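Putative acetyl/propionyl-CoA carboxylase, alpha subunit (Methylibium petroleiphilum, PDB 2O1Q) binds zinc in a cupin-type beta-barrel and is probably an oxidoreductase, perhaps an acetylacetone dioxygenase. Local coordinates at residues G94-S97 against A98-H102. Numbering follows the deposited sequence.
With ZN (zinc ion), chain C.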
ATOM      1  N   GLY A  94     -17.672   4.010  -4.572  1.00 16.21           N
ATOM      2  CA  GLY A  94     -17.072   5.188  -4.004  1.00 15.99           C
ATOM      3  C   GLY A  94     -15.632   4.990  -3.624  1.00 17.30           C
ATOM      4  O   GLY A  94     -15.272   3.900  -3.155  1.00 15.59           O
ATOM      5  N   TYR A  95     -14.856   6.041  -3.762  1.00 17.36           N
ATOM      6  CA  TYR A  95     -13.471   6.085  -3.294  1.00 15.43           C
ATOM      7  C   TYR A  95     -13.464   7.128  -2.209  1.00 17.51           C
ATOM      8  O   TYR A  95     -13.744   8.312  -2.506  1.00 16.29           O
ATOM      9  CB  TYR A  95     -12.563   6.532  -4.425  1.00 14.22           C
ATOM     10  CG  TYR A  95     -11.100   6.611  -4.057  1.00 16.46           C
ATOM     11  CD1 TYR A  95     -10.339   5.465  -3.853  1.00 14.89           C
ATOM     12  CD2 TYR A  95     -10.494   7.834  -3.844  1.00 20.42           C
ATOM     13  CE1 TYR A  95      -9.005   5.534  -3.468  1.00 18.74           C
ATOM     14  CE2 TYR A  95      -9.162   7.920  -3.527  1.00 18.56           C
ATOM     15  CZ  TYR A  95      -8.432   6.759  -3.296  1.00 19.02           C
ATOM     16  OH  TYR A  95      -7.069   6.840  -3.007  1.00 17.38           O
ATOM     17  N   GLU A  96     -13.190   6.683  -0.983  1.00 17.62           N
ATOM     18  CA  GLU A  96     -13.116   7.567   0.180  1.00 19.22           C
ATOM     19  C   GLU A  96     -11.637   7.707   0.514  1.00 16.61           C
ATOM     20  O   GLU A  96     -11.022   6.770   0.968  1.00 17.39           O
ATOM     21  CB  GLU A  96     -14.010   7.031   1.303  1.00 19.56           C
ATOM     22  CG  GLU A  96     -15.582   7.038   0.883  1.00 19.87           C
ATOM     23  CD  GLU A  96     -16.234   8.451   0.589  1.00 18.01           C
ATOM     24  OE1 GLU A  96     -15.871   9.325   1.440  1.00 20.67           O
ATOM     25  OE2 GLU A  96     -17.051   8.822  -0.425  1.00 20.12           O
ATOM     26  N   SER A  97     -11.052   8.870   0.195  1.00 18.30           N
ATOM     27  CA  SER A  97      -9.597   9.074   0.250  1.00 15.42           C
ATOM     28  C   SER A  97      -9.080   9.130   1.681  1.00 15.74           C
ATOM     29  O   SER A  97      -9.841   9.306   2.662  1.00 18.71           O
ATOM     30  CB  SER A  97      -9.251  10.344  -0.480  1.00 18.74           C
ATOM     31  OG  SER A  97     -10.137  11.409  -0.145  1.00 23.95           O
ATOM     32  N   ALA A  98      -7.796   8.880   1.789  1.00 16.91           N
ATOM     33  CA  ALA A  98      -7.135   9.136   3.056  1.00 14.60           C
ATOM     34  C   ALA A  98      -7.541  10.529   3.588  1.00 15.82           C
ATOM     35  O   ALA A  98      -7.516  11.554   2.889  1.00 17.16           O
ATOM     36  CB  ALA A  98      -5.624   9.090   2.880  1.00 16.73           C
ATOM     37  N   ASN A  99      -7.853  10.547   4.873  1.00 18.59           N
ATOM     38  CA  ASN A  99      -8.291  11.727   5.619  1.00 19.77           C
ATOM     39  C   ASN A  99      -9.770  12.020   5.499  1.00 17.23           C
ATOM     40  O   ASN A  99     -10.248  13.005   6.089  1.00 22.44           O
ATOM     41  CB  ASN A  99      -7.468  13.002   5.325  1.00 22.10           C
ATOM     42  CG  ASN A  99      -6.024  12.843   5.684  1.00 26.24           C
ATOM     43  OD1 ASN A  99      -5.608  11.846   6.263  1.00 28.90           O
ATOM     44  ND2 ASN A  99      -5.243  13.828   5.349  1.00 28.20           N
ATOM     45  N   ALA A 100     -10.513  11.260   4.696  1.00 16.96           N
ATOM     46  CA  ALA A 100     -11.952  11.513   4.599  1.00 17.15           C
ATOM     47  C   ALA A 100     -12.640  11.481   5.960  1.00 16.30           C
ATOM     48  O   ALA A 100     -12.439  10.548   6.729  1.00 18.26           O
ATOM     49  CB  ALA A 100     -12.663  10.480   3.642  1.00 17.64           C
ATOM     50  N   ARG A 101     -13.480  12.488   6.228  1.00 18.23           N
ATOM     51  CA  ARG A 101     -14.238  12.583   7.488  1.00 15.76           C
ATOM     52  C   ARG A 101     -15.682  12.222   7.252  1.00 17.93           C
ATOM     53  O   ARG A 101     -16.370  12.838   6.422  1.00 22.10           O
ATOM     54  CB  ARG A 101     -14.259  14.008   8.019  1.00 18.40           C
ATOM     55  CG  ARG A 101     -12.902  14.596   8.272  1.00 20.60           C
ATOM     56  N   HIS A 102     -16.108  11.201   7.980  1.00 17.67           N
ATOM     57  CA  HIS A 102     -17.431  10.589   7.828  1.00 16.39           C
ATOM     58  C   HIS A 102     -18.193  10.807   9.141  1.00 16.70           C
ATOM     59  O   HIS A 102     -18.152   9.932  10.023  1.00 18.05           O
ATOM     60  CB  HIS A 102     -17.262   9.051   7.566  1.00 19.09           C
ATOM     61  CG  HIS A 102     -16.788   8.681   6.169  1.00 19.91           C
ATOM     62  ND1 HIS A 102     -16.376   7.375   5.766  1.00 10.89           N
ATOM     63  CD2 HIS A 102     -16.634   9.496   5.108  1.00 26.45           C
ATOM     64  CE1 HIS A 102     -16.092   7.461   4.477  1.00 26.87           C
ATOM     65  NE2 HIS A 102     -16.197   8.721   4.074  1.00 22.87           N
TER
HETATM   66 ZN    ZN C 145     -16.256   5.938   6.650  1.00 19.69          ZN
HETATM   67  O   HOH W   1      -6.430   8.472  -0.703  1.00 16.13           O
HETATM   68  O   HOH W   2      -9.851  13.077   1.923  1.00 28.10           O
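In the metal site of this cupin-like domain, His102 joins His60 and His62 in holding the zinc ion, and Glu96 holds that histidine from the second shell. ND1 of His102 binds the zinc, while its NE2, across the imidazole, donates to Glu96 OE1 at 2.7 Å in a nearly straight bond (166°). OE1 sits almost in the ring plane, yet NE2 comes from above the carboxylate, whose plane is turned 50° from the imidazole. Glu96 suits this place because its chain, bent at chi2 (-63°), lays CG at the ring edge, 3.7 Å from His102 CE1, and brings OE1 round to NE2. OE2 forms a salt bridge with Arg78. Replacing this glutamate with an alanine is likely to leave His102 NE2 and Arg78 without their carboxylate mate, and the imidazole less firmly fixed in its rotation. Between the pair runs a type II turn from Ser97 to Ala100, closed by Ala100 N to Ser97 O (2.9 Å); Asn99 suits its third position, where phi is positive. Ser97 OG forms a hydrogen bond with Ile7 O of a second subunit. The turn thus links strand 92-96, paired with strand 66-71, to strand 101-102, which pairs with strand 55-62 carrying His60 and His62.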